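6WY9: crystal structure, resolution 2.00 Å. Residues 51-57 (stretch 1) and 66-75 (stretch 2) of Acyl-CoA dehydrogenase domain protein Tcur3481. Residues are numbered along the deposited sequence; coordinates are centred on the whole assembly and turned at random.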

ATOM      1  N   GLY B  51      12.621 -29.689  28.212  1.00 52.97           N
ATOM      2  CA  GLY B  51      13.923 -29.157  27.890  1.00 52.67           C
ATOM      3  C   GLY B  51      13.865 -27.987  26.944  1.00 51.19           C
ATOM      4  O   GLY B  51      14.916 -27.521  26.477  1.00 51.60           O
ATOM      5  N   LEU B  52      12.665 -27.473  26.671  1.00 46.53           N
ATOM      6  CA  LEU B  52      12.535 -26.415  25.694  1.00 47.52           C
ATOM      7  C   LEU B  52      12.976 -25.061  26.231  1.00 45.86           C
ATOM      8  O   LEU B  52      13.338 -24.197  25.425  1.00 45.50           O
ATOM      9  CB  LEU B  52      11.087 -26.367  25.186  1.00 48.13           C
ATOM     10  CG  LEU B  52      10.734 -27.598  24.342  1.00 52.17           C
ATOM     11  CD1 LEU B  52       9.255 -27.634  24.040  1.00 51.01           C
ATOM     12  CD2 LEU B  52      11.508 -27.491  23.037  1.00 54.52           C
ATOM     13  N   LEU B  53      12.971 -24.851  27.561  1.00 45.48           N
ATOM     14  CA  LEU B  53      13.552 -23.613  28.083  1.00 47.12           C
ATOM     15  C   LEU B  53      15.067 -23.653  27.996  1.00 49.62           C
ATOM     16  O   LEU B  53      15.722 -22.601  27.945  1.00 52.23           O
ATOM     17  CB  LEU B  53      13.110 -23.356  29.538  1.00 47.77           C
ATOM     18  CG  LEU B  53      11.587 -23.257  29.778  1.00 46.40           C
ATOM     19  CD1 LEU B  53      11.291 -23.023  31.258  1.00 48.79           C
ATOM     20  CD2 LEU B  53      10.854 -22.176  28.891  1.00 43.41           C
ATOM     21  N   GLY B  54      15.645 -24.856  27.992  1.00 48.03           N
ATOM     22  CA  GLY B  54      17.083 -24.973  27.985  1.00 49.49           C
ATOM     23  C   GLY B  54      17.697 -25.075  26.621  1.00 50.78           C
ATOM     24  O   GLY B  54      18.924 -24.946  26.485  1.00 53.04           O
ATOM     25  N   VAL B  55      16.869 -25.287  25.595  1.00 50.26           N
ATOM     26  CA  VAL B  55      17.409 -25.649  24.287  1.00 53.23           C
ATOM     27  C   VAL B  55      18.298 -24.535  23.736  1.00 51.67           C
ATOM     28  O   VAL B  55      19.374 -24.808  23.196  1.00 52.71           O
ATOM     29  CB  VAL B  55      16.271 -26.046  23.314  1.00 53.51           C
ATOM     30  CG1 VAL B  55      15.439 -24.860  22.927  1.00 50.76           C
ATOM     31  CG2 VAL B  55      16.846 -26.701  22.102  1.00 57.11           C
ATOM     32  N   ALA B  56      17.916 -23.269  23.930  1.00 50.82           N
ATOM     33  CA  ALA B  56      18.720 -22.137  23.435  1.00 51.95           C
ATOM     34  C   ALA B  56      19.857 -21.701  24.364  1.00 54.54           C
ATOM     35  O   ALA B  56      20.675 -20.862  23.956  1.00 56.45           O
ATOM     36  CB  ALA B  56      17.827 -20.919  23.174  1.00 51.88           C
ATOM     37  N   LEU B  57      19.937 -22.225  25.585  1.00 53.74           N
ATOM     38  CA  LEU B  57      20.865 -21.751  26.611  1.00 55.44           C
ATOM     39  C   LEU B  57      22.106 -22.619  26.674  1.00 57.19           C
ATOM     40  O   LEU B  57      22.136 -23.726  26.130  1.00 57.03           O
ATOM     41  CB  LEU B  57      20.171 -21.734  27.977  1.00 56.97           C
ATOM     42  CG  LEU B  57      19.372 -20.446  28.230  1.00 57.52           C
ATOM     43  CD1 LEU B  57      18.612 -20.106  26.998  1.00 55.88           C
ATOM     44  CD2 LEU B  57      18.402 -20.617  29.373  1.00 57.45           C
ATOM     45  N   LEU B  66      22.005 -24.423  21.772  1.00 56.99           N
ATOM     46  CA  LEU B  66      21.623 -24.224  20.375  1.00 59.04           C
ATOM     47  C   LEU B  66      21.283 -22.776  20.013  1.00 57.66           C
ATOM     48  O   LEU B  66      20.933 -22.509  18.853  1.00 59.26           O
ATOM     49  CB  LEU B  66      20.453 -25.142  20.020  1.00 58.84           C
ATOM     50  CG  LEU B  66      20.843 -26.619  20.140  1.00 62.25           C
ATOM     51  CD1 LEU B  66      19.702 -27.509  19.701  1.00 61.89           C
ATOM     52  CD2 LEU B  66      22.071 -26.907  19.302  1.00 65.73           C
ATOM     53  N   GLY B  67      21.359 -21.838  20.960  1.00 55.20           N
ATOM     54  CA  GLY B  67      21.427 -20.421  20.613  1.00 51.72           C
ATOM     55  C   GLY B  67      20.158 -19.811  20.011  1.00 48.58           C
ATOM     56  O   GLY B  67      19.024 -20.264  20.229  1.00 45.26           O
ATOM     57  N   LEU B  68      20.376 -18.723  19.265  1.00 48.32           N
ATOM     58  CA  LEU B  68      19.264 -17.883  18.840  1.00 48.48           C
ATOM     59  C   LEU B  68      18.367 -18.616  17.850  1.00 47.99           C
ATOM     60  O   LEU B  68      17.145 -18.446  17.896  1.00 48.19           O
ATOM     61  CB  LEU B  68      19.807 -16.573  18.265  1.00 50.64           C
ATOM     62  CG  LEU B  68      18.791 -15.508  17.813  1.00 51.41           C
ATOM     63  CD1 LEU B  68      17.824 -15.023  18.921  1.00 51.01           C
ATOM     64  CD2 LEU B  68      19.518 -14.336  17.135  1.00 54.32           C
ATOM     65  N   GLY B  69      18.935 -19.488  17.009  1.00 49.46           N
ATOM     66  CA  GLY B  69      18.117 -20.258  16.073  1.00 48.79           C
ATOM     67  C   GLY B  69      17.075 -21.122  16.754  1.00 47.46           C
ATOM     68  O   GLY B  69      15.898 -21.156  16.347  1.00 45.21           O
ATOM     69  N   ALA B  70      17.496 -21.875  17.779  1.00 47.71           N
ATOM     70  CA  ALA B  70      16.540 -22.690  18.524  1.00 46.23           C
ATOM     71  C   ALA B  70      15.495 -21.803  19.198  1.00 46.20           C
ATOM     72  O   ALA B  70      14.300 -22.138  19.222  1.00 45.34           O
ATOM     73  CB  ALA B  70      17.265 -23.555  19.570  1.00 46.43           C
ATOM     74  N   LEU B  71      15.929 -20.673  19.766  1.00 44.62           N
ATOM     75  CA  LEU B  71      14.969 -19.765  20.367  1.00 44.36           C
ATOM     76  C   LEU B  71      13.927 -19.332  19.336  1.00 43.74           C
ATOM     77  O   LEU B  71      12.715 -19.367  19.597  1.00 43.86           O
ATOM     78  CB  LEU B  71      15.683 -18.546  20.956  1.00 45.46           C
ATOM     79  CG  LEU B  71      14.672 -17.526  21.507  1.00 45.35           C
ATOM     80  CD1 LEU B  71      13.739 -18.154  22.568  1.00 42.83           C
ATOM     81  CD2 LEU B  71      15.372 -16.236  22.013  1.00 47.39           C
ATOM     82  N   CYS B  72      14.377 -18.990  18.135  1.00 44.66           N
ATOM     83  CA  CYS B  72      13.426 -18.518  17.123  1.00 43.72           C
ATOM     84  C   CYS B  72      12.473 -19.630  16.685  1.00 44.35           C
ATOM     85  O   CYS B  72      11.298 -19.367  16.395  1.00 44.28           O
ATOM     86  CB  CYS B  72      14.182 -17.933  15.943  1.00 45.08           C
ATOM     87  SG  CYS B  72      14.925 -16.285  16.370  1.00 49.69           S
ATOM     88  N   VAL B  73      12.950 -20.879  16.626  1.00 44.72           N
ATOM     89  CA  VAL B  73      12.064 -21.986  16.275  1.00 43.81           C
ATOM     90  C   VAL B  73      10.989 -22.133  17.336  1.00 43.46           C
ATOM     91  O   VAL B  73       9.799 -22.258  17.029  1.00 40.83           O
ATOM     92  CB  VAL B  73      12.879 -23.287  16.084  1.00 45.81           C
ATOM     93  CG1 VAL B  73      11.989 -24.515  15.973  1.00 46.31           C
ATOM     94  CG2 VAL B  73      13.727 -23.181  14.840  1.00 46.67           C
ATOM     95  N   LEU B  74      11.391 -22.069  18.609  1.00 42.17           N
ATOM     96  CA  LEU B  74      10.418 -22.157  19.695  1.00 42.00           C
ATOM     97  C   LEU B  74       9.437 -20.981  19.682  1.00 40.74           C
ATOM     98  O   LEU B  74       8.234 -21.174  19.899  1.00 40.21           O
ATOM     99  CB  LEU B  74      11.141 -22.223  21.038  1.00 42.87           C
ATOM    100  CG  LEU B  74      10.279 -22.197  22.297  1.00 43.22           C
ATOM    101  CD1 LEU B  74       9.410 -23.485  22.442  1.00 42.62           C
ATOM    102  CD2 LEU B  74      11.163 -21.993  23.544  1.00 44.06           C
ATOM    103  N   LEU B  75       9.932 -19.748  19.477  1.00 40.58           N
ATOM    104  CA  LEU B  75       9.048 -18.580  19.482  1.00 39.54           C
ATOM    105  C   LEU B  75       8.067 -18.609  18.319  1.00 40.32           C
ATOM    106  O   LEU B  75       6.940 -18.092  18.430  1.00 38.90           O
ATOM    107  CB  LEU B  75       9.880 -17.270  19.435  1.00 38.17           C
ATOM    108  CG  LEU B  75      10.697 -17.014  20.715  1.00 38.58           C
ATOM    109  CD1 LEU B  75      11.484 -15.690  20.643  1.00 39.87           C
ATOM    110  CD2 LEU B  75       9.785 -17.085  21.977  1.00 38.35           C
TER

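Two backbone hydrogen bonds and a small apolar interface join these stretches. Both bonds lie where stretch 1 ends and stretch 2 begins. Leu66 N donates to Val55 O at 3.0 Å, with an N-H...O angle of 156°, so the bond is nearly straight. One residue further along each stretch, Gly67 N donates to Ala56 O at 3.2 Å. This second bond is weak, with an angle of 130°. Gly67 CA also approaches Ala56 O, at 3.5 Å, in a CA-H...O contact. The carbonyl of Ala56 therefore meets two groups of the same glycine. The CA atoms of Ala56 and Gly67 are 4.3 Å apart.

Several other backbone groups are paired within their own stretch. In stretch 1, Leu57 N donates to Gly54 O at 3.0 Å and closes a type I turn. Gly54 N makes a weak bond to Gly51 O at 3.2 Å. The turn uses Gly54 O; Val55 O and Ala56 O accept from stretch 2. In the helix of stretch 2, Leu71 N donates to Gly67 O at 3.2 Å and Leu74 N to Ala70 O at 3.0 Å. Cys72, Val73 and Leu75 donate in the same i to i-4 pattern.

The side chains add contacts that need no polar partner. Val55 is in the p rotamer. Val55 CG2 lies 3.8 Å from Leu66 CD1. Ala70 CB touches both methyls, at 4.0 Å from Val55 CG1 and 4.1 Å from Val55 CG2. Ala70 points toward stretch 1, and its single methyl suits this close approach. Ala56 CB packs 3.9 Å from Leu71 CB and 4.5 Å from Ala70 CB. Its small side chain sits beside the helix while its carbonyl accepts from Gly67.

Further along the helix, Leu74 also points toward stretch 1 and reaches Leu52. Here the backbones are wider apart, with 7.7 Å between the CA atoms of Leu52 and Leu74, and the longer leucine side chain spans the gap. Leu74 CD1 is 4.3 Å from Leu52 CB. Leu74 CD2 is 3.6 Å from Leu52 O, a contact that supplies no donor to that carbonyl.

The contact buries 365 Å², counting both sides. Val55, Ala56 and Leu74 contribute most. Gly67 has a positive phi of 69°, which favours glycine. Gly51 also has positive phi, in a Schellman motif after the preceding helix. A CB there would be jammed against the carbonyl O of the residue before.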